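PDB 6EZS: beta-N-acetylglucosaminidase Nag2 from Vibrio harveyi, which probably hydrolyses terminal non-reducing N-acetyl-D-hexosamine residues from N-acetyl-beta-D-hexosaminides. Local coordinates for residues 485-490 with 503-508; 266-271 with 577-582; 524-529 with 545-550; 272-277 with 301-306. All coordinates share one frame; numbering follows the deposited sequence.

Interaction 1: 485-490 with 503-508; sequences LGWEEA and YSWLSE. With NAG (2-acetamido-2-deoxy-beta-D-glucopyranose), chain C.
Tyr503 N donates to Gly486 O across 2.7 Å, and Tyr503 O takes a weak bond from Glu488 N, so the backbone of Tyr503 is held on both sides of Trp487. The carboxylate of Glu488 reaches past the end of this pairing: OE2 receives a long, weak bond from Leu506 N. Trp487 and Tyr503 form one bridge of two parallel strands, 483-487 and 501-504, neighbours in the beta/alpha barrel of the family 20 catalytic domain, and their side chains share one face of the sheet. Together with Trp505 they form an aromatic cluster. Trp487 CE3 packs on the aliphatic Tyr503 CB at 3.3 Å, while Trp505 turns the edge of its six-membered ring toward the face of the Trp487 pyrrole, in an offset edge-to-face pair with planes at 70°. Glu488 CG, placed between its own backbone N and carbonyl carbon (chi1 46°), sits over the face of the Trp505 benzene ring, 4.1 Å from its centroid, in a CH-pi contact. The acetamide methyl of the bound N-acetylglucosamine, C8, rests over a face of Trp487, 3.5 Å from its NE1, and 3.6 Å from Trp505 CZ3. Glu367 accepts from Trp487 NE1, and Tyr265 pairs with the Tyr503 hydroxyl.

Interaction 2: 266-271 with 577-582; sequences RGMMLD and IQTALW. With NAG (2-acetamido-2-deoxy-beta-D-glucopyranose), chain C.
Five backbone hydrogen bonds join Gly267, Met269 and Asp271 to Ile577, Thr579 and Leu581, running from Gly267 N to Ile577 O at one end to Asp271 N to Leu581 O, 3.0 Å, at the other. The strands run parallel, their axes approaching to 4.5 Å and lying 19° from exact alignment. CA-H...O contacts add to the pairing, the shortest from Met268 CA to Thr579 O at 3.1 Å. Apolar contacts divide between two faces. On one, Met268 CE packs on Leu581 CB, and Leu270 CD1 lies 3.8 Å from Leu581 CD2, the two leucines running alongside each other; helix 589-596 covers both. On the other, Met269 CB meets Ala580 CB. Contacts to an aromatic ring lie at the strand ends. A kinked chain folds the Met269 methyl back, so that CE makes a CH-pi contact 3.6 Å from the centroid of the Trp582 six-membered ring, 7° off its normal; SD, over the same face, makes the Met-aromatic contact. The sugar lies over the opposite face, its O4 3.5 Å from Trp582 CE3. This is the seam between the first and last strands of a closed beta/alpha barrel, with the sugar site at their C-terminal ends.

Interaction 3: 524-529 with 545-550; sequences QPAQTT and DWANPL. With NAG (2-acetamido-2-deoxy-beta-D-glucopyranose), chain C.
Ala526 CB faces two residues of the 545-550 loop, lying 4.2 Å from Trp546 CH2 and 4.4 Å from Ala547 CB. The same indole meets the bound N-acetylglucosamine: Trp546 NE1 donates to O6 over 2.9 Å at 174°, in the plane of the ring. Further along, Leu550 reaches the backbone carbonyls of the weakly bonded helix 526-529: with CG anti to the backbone N (chi1 -179°), it brings CD1 near Gln527 O and CD2 within 3.2 Å of Thr528 O. No direct hydrogen bond crosses between the segments; water bridges them instead. One water accepts from both Gln527 NE2 and Asn548 ND2, the latter at 2.7 Å. A second lies 2.8 Å from Gln527 O and 2.6 Å from Asn548 O; Lys554 also reaches Gln527 O, weakly. The next shell fixes each backbone. Pro525 O accepts from Thr528 N, Thr529 N and Thr529 OG1, and a type I turn from Asp545 to Asn548 is closed by Asn548 N to Asp545 O. Within that turn, Ala547 CB sits over the centre of one face of the Trp546 indole and, with the turn, probably sets the direction of the ring. Farther out, Thr529 O receives a bond from Thr579 OG1 of the barrel, and Leu550 O one from Arg599. The straight, in-plane bond is consistent with recognition of the O6 hydroxyl by a tryptophan whose loop meets segment 524-529 through water, alanine methyls and Leu550.

Interaction 4: 272-277 with 301-306; sequences CARHFH and LTDDEG. With NAG (2-acetamido-2-deoxy-beta-D-glucopyranose), chain C.
Glu305 OE1 takes a 2.8 Å hydrogen bond from Arg274 NE, part of a salt bridge. The oxygen lies in the guanidinium plane, whereas the arginine approaches from above the carboxylate plane. Asp303 uses a different approach: its carboxylate stacks on the guanidinium with planes 17° apart, placing OD2 over the centre of one face and 3.2 Å from Arg274 CZ. No N-H points at that oxygen, so the attraction is between charges alone. A bend at chi2 (41°) lets Arg274, whose CB starts away from 301-306, bring its end back to both acids. Water 3 lies at the guanidinium edge, accepting from Arg274 NH2 and reaching Glu305 OE2 and Asp304 OD2. Both terminal nitrogens also donate to the bound N-acetylglucosamine: NH1 to O4 at 3.0 Å and NH2 to O3 at 3.2 Å, the latter nearly straight at 166°. Nearer the backbone, Ala273 CB packs against Asp303 CB at 3.3 Å. A second shell steadies the acids, with His373 and His300 bonded to Asp303 and Tyr400 to Glu305, while Asp271 adds a salt bridge to Arg274 NH1. Surrounded by carboxylates, the arginine would be expected to keep its positive charge, and the acids that hold the guanidinium probably orient it toward the O3 and O4 hydroxyls of the bound sugar.

How the interactions relate
Interactions 1, 2 and 4 reach one barrel sheet and are buried; interaction 3, only partly buried, lies in loops at its C-terminal end. Segment 272-277 of interaction 4 continues directly from strand 265-271 of interaction 2, with Asp271 O bonded to His277 NE2. Interaction 1 lies on another arc of the wall but touches interaction 2 where Trp487 meets Trp582. Segment 524-529 joins interaction 3 to both, through Gln524 to Ser504 and Gln578. Chemistry follows place: regular backbone pairing in interaction 2, aromatic packing in interaction 1, ion pairs in interaction 4, water bridges in interaction 3. All four meet the same sugar: interaction 1 at its acetamide, interaction 2 at its ring face, interaction 3 at O6, interaction 4 at O3 and O4.

Interaction 1: 485-490 with 503-508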
# COMPACT_ATOMS: atom_id res chain seq x y z
N LEU A 485 -14.09 9.60 -3.38
CA LEU A 485 -13.89 8.37 -2.61
C LEU A 485 -13.27 8.77 -1.29
O LEU A 485 -12.56 9.78 -1.23
CB LEU A 485 -12.97 7.38 -3.33
CG LEU A 485 -13.14 7.04 -4.82
CD1 LEU A 485 -12.18 5.95 -5.24
CD2 LEU A 485 -14.52 6.56 -5.16
N GLY A 486 -13.53 8.01 -0.24
CA GLY A 486 -12.99 8.33 1.09
C GLY A 486 -12.87 7.14 2.02
O GLY A 486 -13.49 6.12 1.81
N TRP A 487 -12.04 7.28 3.06
CA TRP A 487 -11.92 6.25 4.08
C TRP A 487 -13.13 6.33 5.00
O TRP A 487 -13.75 7.38 5.13
CB TRP A 487 -10.66 6.43 4.91
CG TRP A 487 -9.36 6.32 4.16
CD1 TRP A 487 -8.41 7.30 4.06
CD2 TRP A 487 -8.86 5.19 3.45
NE1 TRP A 487 -7.35 6.86 3.31
CE2 TRP A 487 -7.59 5.56 2.92
CE3 TRP A 487 -9.34 3.89 3.20
CZ2 TRP A 487 -6.82 4.70 2.16
CZ3 TRP A 487 -8.58 3.02 2.41
CH2 TRP A 487 -7.32 3.44 1.90
N GLU A 488 -13.43 5.21 5.65
CA GLU A 488 -14.72 5.00 6.34
C GLU A 488 -15.27 6.06 7.30
O GLU A 488 -16.48 6.13 7.51
CB GLU A 488 -14.77 3.66 7.02
CG GLU A 488 -13.55 3.31 7.82
CD GLU A 488 -13.85 2.22 8.79
OE1 GLU A 488 -13.22 2.26 9.88
OE2 GLU A 488 -14.73 1.36 8.47
N GLU A 489 -14.38 6.84 7.89
CA GLU A 489 -14.75 7.88 8.83
C GLU A 489 -15.62 8.98 8.21
O GLU A 489 -16.42 9.61 8.90
CB GLU A 489 -13.49 8.55 9.38
CG GLU A 489 -13.49 8.67 10.87
CD GLU A 489 -12.93 7.44 11.55
OE1 GLU A 489 -11.74 7.08 11.31
OE2 GLU A 489 -13.66 6.83 12.36
N ALA A 490 -15.41 9.21 6.91
CA ALA A 490 -16.16 10.18 6.12
C ALA A 490 -17.67 9.99 6.18
O ALA A 490 -18.39 10.95 5.99
CB ALA A 490 -15.72 10.11 4.67
N TYR A 503 -14.38 3.52 1.82
CA TYR A 503 -13.39 2.46 1.99
C TYR A 503 -13.39 2.02 3.46
O TYR A 503 -12.90 2.74 4.33
CB TYR A 503 -12.01 2.94 1.54
CG TYR A 503 -11.86 2.94 0.05
CD1 TYR A 503 -12.69 3.71 -0.75
CD2 TYR A 503 -10.91 2.15 -0.58
CE1 TYR A 503 -12.59 3.70 -2.13
CE2 TYR A 503 -10.80 2.13 -1.97
CZ TYR A 503 -11.65 2.91 -2.74
OH TYR A 503 -11.56 2.90 -4.11
N SER A 504 -14.01 0.87 3.73
CA SER A 504 -14.18 0.34 5.08
C SER A 504 -13.07 -0.64 5.49
O SER A 504 -12.94 -1.71 4.91
CB SER A 504 -15.53 -0.35 5.17
OG SER A 504 -15.71 -0.88 6.47
N TRP A 505 -12.27 -0.26 6.50
CA TRP A 505 -11.25 -1.16 7.07
C TRP A 505 -11.55 -1.73 8.45
O TRP A 505 -10.85 -2.61 8.90
CB TRP A 505 -9.88 -0.48 7.11
CG TRP A 505 -9.68 0.45 8.24
CD1 TRP A 505 -9.51 0.12 9.57
CD2 TRP A 505 -9.59 1.86 8.16
NE1 TRP A 505 -9.34 1.27 10.31
CE2 TRP A 505 -9.38 2.34 9.47
CE3 TRP A 505 -9.67 2.77 7.11
CZ2 TRP A 505 -9.24 3.68 9.75
CZ3 TRP A 505 -9.54 4.09 7.39
CH2 TRP A 505 -9.33 4.54 8.70
N LEU A 506 -12.57 -1.21 9.14
CA LEU A 506 -12.87 -1.65 10.49
C LEU A 506 -13.35 -3.10 10.55
O LEU A 506 -12.76 -3.94 11.22
CB LEU A 506 -13.92 -0.74 11.13
CG LEU A 506 -14.15 -0.98 12.63
CD1 LEU A 506 -12.91 -0.71 13.48
CD2 LEU A 506 -15.31 -0.12 13.11
N SER A 507 -14.44 -3.38 9.85
CA SER A 507 -15.13 -4.66 9.96
C SER A 507 -16.14 -4.75 8.83
O SER A 507 -16.55 -3.72 8.27
CB SER A 507 -15.81 -4.84 11.33
OG SER A 507 -16.97 -4.03 11.50
N GLU A 508 -16.52 -5.98 8.52
CA GLU A 508 -17.57 -6.24 7.53
C GLU A 508 -18.94 -5.73 8.01
O GLU A 508 -19.74 -5.18 7.23
CB GLU A 508 -17.63 -7.73 7.22
CG GLU A 508 -18.27 -8.04 5.89
CD GLU A 508 -18.22 -9.52 5.59
OE1 GLU A 508 -17.26 -9.95 4.91
OE2 GLU A 508 -19.14 -10.27 6.05
C1 NAG C . -3.72 2.15 8.45
C2 NAG C . -3.55 3.68 8.23
C3 NAG C . -2.19 4.08 7.65
C4 NAG C . -1.04 3.35 8.31
C5 NAG C . -1.40 1.89 8.53
C6 NAG C . -0.32 1.13 9.30
C7 NAG C . -5.47 5.08 7.46
C8 NAG C . -6.34 5.31 6.27
N2 NAG C . -4.58 4.11 7.26
O1 NAG C . -4.91 1.83 9.14
O3 NAG C . -1.99 5.48 7.83
O4 NAG C . 0.08 3.50 7.43
O5 NAG C . -2.61 1.87 9.27
O6 NAG C . -0.55 -0.27 9.13
O7 NAG C . -5.57 5.74 8.49

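Interaction 2: 266-271 with 577-582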
# COMPACT_ATOMS: atom_id res chain seq x y z
N ARG A 266 -11.55 -4.93 -7.82
CA ARG A 266 -10.52 -5.85 -7.32
C ARG A 266 -9.20 -5.07 -7.30
O ARG A 266 -8.50 -4.97 -8.31
CB ARG A 266 -10.46 -7.12 -8.19
CG ARG A 266 -11.81 -7.80 -8.37
CD ARG A 266 -11.74 -9.09 -9.18
NE ARG A 266 -11.16 -8.86 -10.51
CZ ARG A 266 -11.77 -8.27 -11.54
NH1 ARG A 266 -13.03 -7.83 -11.46
NH2 ARG A 266 -11.11 -8.11 -12.67
N GLY A 267 -8.89 -4.51 -6.14
CA GLY A 267 -7.86 -3.50 -6.04
C GLY A 267 -6.68 -3.77 -5.12
O GLY A 267 -6.71 -4.69 -4.27
N MET A 268 -5.66 -2.95 -5.30
CA MET A 268 -4.47 -2.97 -4.46
C MET A 268 -4.04 -1.54 -4.30
O MET A 268 -3.94 -0.82 -5.29
CB MET A 268 -3.34 -3.79 -5.10
CG MET A 268 -2.12 -3.96 -4.22
SD MET A 268 -0.85 -2.72 -4.56
CE MET A 268 0.22 -2.90 -3.13
N MET A 269 -3.81 -1.14 -3.05
CA MET A 269 -3.33 0.19 -2.74
C MET A 269 -1.85 0.11 -2.43
O MET A 269 -1.42 -0.79 -1.71
CB MET A 269 -4.05 0.76 -1.52
CG MET A 269 -3.83 2.25 -1.30
SD MET A 269 -3.62 2.70 0.43
CE MET A 269 -1.94 2.11 0.64
N LEU A 270 -1.07 1.05 -2.98
CA LEU A 270 0.35 1.16 -2.64
C LEU A 270 0.62 2.51 -2.06
O LEU A 270 0.34 3.52 -2.69
CB LEU A 270 1.24 0.98 -3.87
CG LEU A 270 2.75 1.05 -3.59
CD1 LEU A 270 3.22 -0.09 -2.69
CD2 LEU A 270 3.48 1.01 -4.93
N ASP A 271 1.22 2.48 -0.87
CA ASP A 271 1.73 3.67 -0.17
C ASP A 271 3.08 4.12 -0.74
O ASP A 271 4.10 3.50 -0.46
CB ASP A 271 1.88 3.35 1.32
CG ASP A 271 2.43 4.51 2.14
OD1 ASP A 271 2.60 5.62 1.59
OD2 ASP A 271 2.68 4.30 3.35
N ILE A 577 -13.37 -5.45 -3.25
CA ILE A 577 -12.39 -5.76 -2.22
C ILE A 577 -11.09 -5.08 -2.57
O ILE A 577 -10.78 -4.89 -3.74
CB ILE A 577 -12.19 -7.31 -2.08
CG1 ILE A 577 -13.26 -7.93 -1.17
CG2 ILE A 577 -10.86 -7.64 -1.39
CD1 ILE A 577 -14.64 -8.03 -1.76
N GLN A 578 -10.33 -4.72 -1.55
CA GLN A 578 -9.00 -4.17 -1.76
C GLN A 578 -7.98 -4.60 -0.72
O GLN A 578 -8.29 -4.78 0.45
CB GLN A 578 -9.07 -2.64 -1.81
CG GLN A 578 -7.74 -2.01 -2.17
CD GLN A 578 -7.90 -0.58 -2.57
OE1 GLN A 578 -8.14 -0.29 -3.74
NE2 GLN A 578 -7.79 0.34 -1.60
N THR A 579 -6.74 -4.72 -1.17
CA THR A 579 -5.62 -5.06 -0.29
C THR A 579 -4.63 -3.90 -0.35
O THR A 579 -4.57 -3.20 -1.36
CB THR A 579 -5.00 -6.44 -0.63
OG1 THR A 579 -3.89 -6.68 0.24
CG2 THR A 579 -4.53 -6.53 -2.06
N ALA A 580 -3.92 -3.65 0.74
CA ALA A 580 -3.08 -2.44 0.82
C ALA A 580 -1.72 -2.72 1.40
O ALA A 580 -1.58 -3.54 2.30
CB ALA A 580 -3.78 -1.35 1.62
N LEU A 581 -0.72 -1.99 0.88
CA LEU A 581 0.64 -2.04 1.39
C LEU A 581 1.02 -0.67 1.93
O LEU A 581 1.17 0.27 1.18
CB LEU A 581 1.63 -2.46 0.30
CG LEU A 581 3.03 -2.81 0.81
CD1 LEU A 581 3.04 -4.07 1.68
CD2 LEU A 581 3.99 -2.98 -0.36
N TRP A 582 1.15 -0.59 3.24
CA TRP A 582 1.61 0.62 3.91
C TRP A 582 3.12 0.49 4.05
O TRP A 582 3.62 -0.60 4.34
CB TRP A 582 0.90 0.79 5.24
CG TRP A 582 -0.57 0.83 5.06
CD1 TRP A 582 -1.47 -0.19 5.27
CD2 TRP A 582 -1.34 1.94 4.58
NE1 TRP A 582 -2.74 0.24 4.98
CE2 TRP A 582 -2.69 1.54 4.56
CE3 TRP A 582 -1.02 3.24 4.17
CZ2 TRP A 582 -3.71 2.38 4.14
CZ3 TRP A 582 -2.04 4.09 3.78
CH2 TRP A 582 -3.36 3.66 3.77
C1 NAG C . -3.72 2.15 8.45
C2 NAG C . -3.55 3.68 8.23
C3 NAG C . -2.19 4.08 7.65
C4 NAG C . -1.04 3.35 8.31
C5 NAG C . -1.40 1.89 8.53
C6 NAG C . -0.32 1.13 9.30
C7 NAG C . -5.47 5.08 7.46
C8 NAG C . -6.34 5.31 6.27
N2 NAG C . -4.58 4.11 7.26
O1 NAG C . -4.91 1.83 9.14
O3 NAG C . -1.99 5.48 7.83
O4 NAG C . 0.08 3.50 7.43
O5 NAG C . -2.61 1.87 9.27
O6 NAG C . -0.55 -0.27 9.13
O7 NAG C . -5.57 5.74 8.49

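Interaction 3: 524-529 with 545-550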
# COMPACT_ATOMS: atom_id res chain seq x y z
N GLN A 524 -11.87 -3.20 2.69
CA GLN A 524 -10.41 -3.29 2.88
C GLN A 524 -10.06 -3.51 4.37
O GLN A 524 -9.35 -2.68 4.96
CB GLN A 524 -9.74 -2.01 2.34
CG GLN A 524 -8.26 -2.15 2.02
CD GLN A 524 -7.51 -0.83 2.03
OE1 GLN A 524 -7.08 -0.34 0.99
NE2 GLN A 524 -7.34 -0.27 3.20
N PRO A 525 -10.54 -4.62 4.97
CA PRO A 525 -10.37 -4.82 6.43
C PRO A 525 -8.91 -4.94 6.87
O PRO A 525 -8.17 -5.75 6.30
CB PRO A 525 -11.10 -6.14 6.72
CG PRO A 525 -11.81 -6.50 5.48
CD PRO A 525 -11.14 -5.80 4.34
N ALA A 526 -8.53 -4.14 7.87
CA ALA A 526 -7.17 -4.14 8.40
C ALA A 526 -6.67 -5.52 8.83
O ALA A 526 -5.52 -5.88 8.57
CB ALA A 526 -7.04 -3.14 9.56
N GLN A 527 -7.55 -6.28 9.46
CA GLN A 527 -7.22 -7.59 10.02
C GLN A 527 -6.81 -8.65 8.96
O GLN A 527 -6.02 -9.54 9.24
CB GLN A 527 -8.41 -8.08 10.85
CG GLN A 527 -8.12 -9.21 11.83
CD GLN A 527 -9.36 -9.67 12.59
OE1 GLN A 527 -10.50 -9.30 12.29
NE2 GLN A 527 -9.14 -10.50 13.61
N THR A 528 -7.33 -8.54 7.73
CA THR A 528 -7.03 -9.53 6.68
C THR A 528 -6.40 -9.04 5.37
O THR A 528 -5.87 -9.86 4.64
CB THR A 528 -8.29 -10.34 6.33
OG1 THR A 528 -9.37 -9.45 6.09
CG2 THR A 528 -8.63 -11.29 7.45
N THR A 529 -6.44 -7.74 5.08
CA THR A 529 -5.94 -7.23 3.79
C THR A 529 -4.71 -6.32 3.85
O THR A 529 -4.23 -5.87 2.81
CB THR A 529 -7.06 -6.49 3.03
OG1 THR A 529 -7.48 -5.35 3.79
CG2 THR A 529 -8.25 -7.40 2.77
N ASP A 545 2.57 -5.49 13.32
CA ASP A 545 1.60 -6.46 13.83
C ASP A 545 0.46 -5.86 14.64
O ASP A 545 -0.22 -6.59 15.36
CB ASP A 545 2.34 -7.53 14.68
CG ASP A 545 2.89 -6.97 16.00
OD1 ASP A 545 2.90 -5.74 16.18
OD2 ASP A 545 3.33 -7.76 16.86
N TRP A 546 0.22 -4.56 14.52
CA TRP A 546 -0.77 -3.90 15.39
C TRP A 546 -2.17 -4.46 15.17
O TRP A 546 -2.91 -4.64 16.11
CB TRP A 546 -0.73 -2.37 15.25
CG TRP A 546 -1.24 -1.87 13.96
CD1 TRP A 546 -0.51 -1.63 12.82
CD2 TRP A 546 -2.60 -1.55 13.64
NE1 TRP A 546 -1.33 -1.18 11.82
CE2 TRP A 546 -2.62 -1.12 12.29
CE3 TRP A 546 -3.81 -1.61 14.35
CZ2 TRP A 546 -3.80 -0.73 11.64
CZ3 TRP A 546 -4.99 -1.23 13.71
CH2 TRP A 546 -4.97 -0.79 12.37
N ALA A 547 -2.50 -4.75 13.91
CA ALA A 547 -3.73 -5.45 13.54
C ALA A 547 -3.66 -6.97 13.72
O ALA A 547 -4.64 -7.62 13.47
CB ALA A 547 -4.07 -5.17 12.09
N ASN A 548 -2.49 -7.49 14.11
CA ASN A 548 -2.15 -8.91 14.27
C ASN A 548 -1.32 -9.46 13.11
O ASN A 548 -1.46 -9.01 11.98
CB ASN A 548 -3.33 -9.86 14.55
CG ASN A 548 -3.70 -9.93 16.03
OD1 ASN A 548 -3.00 -9.40 16.91
ND2 ASN A 548 -4.82 -10.62 16.31
N PRO A 549 -0.45 -10.44 13.39
CA PRO A 549 0.24 -11.07 12.28
C PRO A 549 -0.73 -11.66 11.23
O PRO A 549 -1.82 -12.14 11.55
CB PRO A 549 1.05 -12.16 12.95
CG PRO A 549 1.27 -11.66 14.32
CD PRO A 549 0.03 -10.91 14.69
N LEU A 550 -0.35 -11.59 9.97
CA LEU A 550 -1.19 -12.13 8.92
C LEU A 550 -0.42 -13.14 8.11
O LEU A 550 0.08 -12.83 7.03
CB LEU A 550 -1.75 -11.00 8.04
CG LEU A 550 -2.69 -11.45 6.91
CD1 LEU A 550 -3.95 -12.08 7.45
CD2 LEU A 550 -3.01 -10.29 5.98
C1 NAG C . -3.72 2.15 8.45
C2 NAG C . -3.55 3.68 8.23
C3 NAG C . -2.19 4.08 7.65
C4 NAG C . -1.04 3.35 8.31
C5 NAG C . -1.40 1.89 8.53
C6 NAG C . -0.32 1.13 9.30
C7 NAG C . -5.47 5.08 7.46
C8 NAG C . -6.34 5.31 6.27
N2 NAG C . -4.58 4.11 7.26
O1 NAG C . -4.91 1.83 9.14
O3 NAG C . -1.99 5.48 7.83
O4 NAG C . 0.08 3.50 7.43
O5 NAG C . -2.61 1.87 9.27
O6 NAG C . -0.55 -0.27 9.13
O7 NAG C . -5.57 5.74 8.49
O HOH W 1 -6.28 -11.23 14.10
O HOH W 2 -3.56 -9.31 10.55

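Interaction 4: 272-277 with 301-306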
# COMPACT_ATOMS: atom_id res chain seq x y z
N CYS A 272 3.06 5.20 -1.53
CA CYS A 272 4.27 5.83 -2.08
C CYS A 272 4.72 7.10 -1.34
O CYS A 272 5.74 7.70 -1.69
CB CYS A 272 4.05 6.17 -3.55
SG CYS A 272 3.85 4.73 -4.61
N ALA A 273 3.97 7.52 -0.33
CA ALA A 273 4.31 8.70 0.44
C ALA A 273 5.33 8.39 1.52
O ALA A 273 6.28 9.14 1.72
CB ALA A 273 3.06 9.29 1.06
N ARG A 274 5.12 7.31 2.26
CA ARG A 274 6.05 6.93 3.33
C ARG A 274 7.44 6.65 2.80
O ARG A 274 8.43 7.06 3.38
CB ARG A 274 5.54 5.72 4.10
CG ARG A 274 4.51 6.04 5.17
CD ARG A 274 3.48 7.08 4.75
NE ARG A 274 2.55 7.39 5.84
CZ ARG A 274 1.53 6.63 6.22
NH1 ARG A 274 1.25 5.49 5.57
NH2 ARG A 274 0.78 7.02 7.25
N HIS A 275 7.50 5.94 1.68
CA HIS A 275 8.71 5.75 0.93
C HIS A 275 8.37 5.81 -0.56
O HIS A 275 7.32 5.34 -1.00
CB HIS A 275 9.37 4.41 1.30
CG HIS A 275 10.10 4.47 2.61
ND1 HIS A 275 9.59 3.94 3.77
CD2 HIS A 275 11.28 5.03 2.94
CE1 HIS A 275 10.43 4.17 4.76
NE2 HIS A 275 11.47 4.82 4.28
N PHE A 276 9.27 6.42 -1.33
CA PHE A 276 9.07 6.61 -2.73
C PHE A 276 9.55 5.35 -3.47
O PHE A 276 10.63 4.85 -3.20
CB PHE A 276 9.86 7.83 -3.20
CG PHE A 276 9.76 8.07 -4.67
CD1 PHE A 276 8.60 8.55 -5.23
CD2 PHE A 276 10.84 7.80 -5.50
CE1 PHE A 276 8.51 8.77 -6.60
CE2 PHE A 276 10.76 8.02 -6.87
CZ PHE A 276 9.59 8.51 -7.42
N HIS A 277 8.73 4.86 -4.38
CA HIS A 277 9.06 3.72 -5.21
C HIS A 277 9.11 4.25 -6.62
O HIS A 277 8.19 4.94 -7.05
CB HIS A 277 7.97 2.65 -5.08
CG HIS A 277 7.51 2.45 -3.67
ND1 HIS A 277 8.34 1.95 -2.68
CD2 HIS A 277 6.34 2.75 -3.06
CE1 HIS A 277 7.69 1.93 -1.54
NE2 HIS A 277 6.47 2.40 -1.74
N LEU A 301 -0.54 8.78 -2.95
CA LEU A 301 0.50 9.71 -3.41
C LEU A 301 0.95 10.76 -2.40
O LEU A 301 2.03 11.32 -2.55
CB LEU A 301 0.01 10.44 -4.67
CG LEU A 301 -0.13 9.58 -5.92
CD1 LEU A 301 -1.03 10.26 -6.93
CD2 LEU A 301 1.25 9.28 -6.49
N THR A 302 0.12 11.03 -1.39
CA THR A 302 0.37 12.10 -0.43
C THR A 302 0.14 11.59 0.98
O THR A 302 -0.78 10.80 1.23
CB THR A 302 -0.54 13.34 -0.65
OG1 THR A 302 -1.84 13.11 -0.10
CG2 THR A 302 -0.66 13.69 -2.15
N ASP A 303 0.97 12.05 1.90
CA ASP A 303 0.80 11.76 3.31
C ASP A 303 1.65 12.76 4.09
O ASP A 303 2.15 13.73 3.50
CB ASP A 303 1.18 10.29 3.63
CG ASP A 303 0.27 9.65 4.68
OD1 ASP A 303 0.07 10.26 5.75
OD2 ASP A 303 -0.27 8.55 4.44
N ASP A 304 1.79 12.54 5.40
CA ASP A 304 2.63 13.40 6.24
C ASP A 304 4.11 13.40 5.87
O ASP A 304 4.77 14.42 5.96
CB ASP A 304 2.51 12.96 7.70
CG ASP A 304 1.13 13.12 8.26
OD1 ASP A 304 0.52 14.18 8.06
OD2 ASP A 304 0.65 12.19 8.92
N GLU A 305 4.61 12.25 5.44
CA GLU A 305 6.02 11.99 5.22
C GLU A 305 6.47 12.26 3.79
O GLU A 305 7.65 12.15 3.51
CB GLU A 305 6.34 10.55 5.58
CG GLU A 305 6.11 10.22 7.05
CD GLU A 305 4.64 9.98 7.44
OE1 GLU A 305 3.76 9.77 6.57
OE2 GLU A 305 4.37 10.04 8.65
N GLY A 306 5.53 12.57 2.90
CA GLY A 306 5.88 12.96 1.53
C GLY A 306 4.71 13.37 0.64
O GLY A 306 3.57 12.94 0.85
C1 NAG C . -3.72 2.15 8.45
C2 NAG C . -3.55 3.68 8.23
C3 NAG C . -2.19 4.08 7.65
C4 NAG C . -1.04 3.35 8.31
C5 NAG C . -1.40 1.89 8.53
C6 NAG C . -0.32 1.13 9.30
C7 NAG C . -5.47 5.08 7.46
C8 NAG C . -6.34 5.31 6.27
N2 NAG C . -4.58 4.11 7.26
O1 NAG C . -4.91 1.83 9.14
O3 NAG C . -1.99 5.48 7.83
O4 NAG C . 0.08 3.50 7.43
O5 NAG C . -2.61 1.87 9.27
O6 NAG C . -0.55 -0.27 9.13
O7 NAG C . -5.57 5.74 8.49
O HOH W 3 1.76 9.45 8.69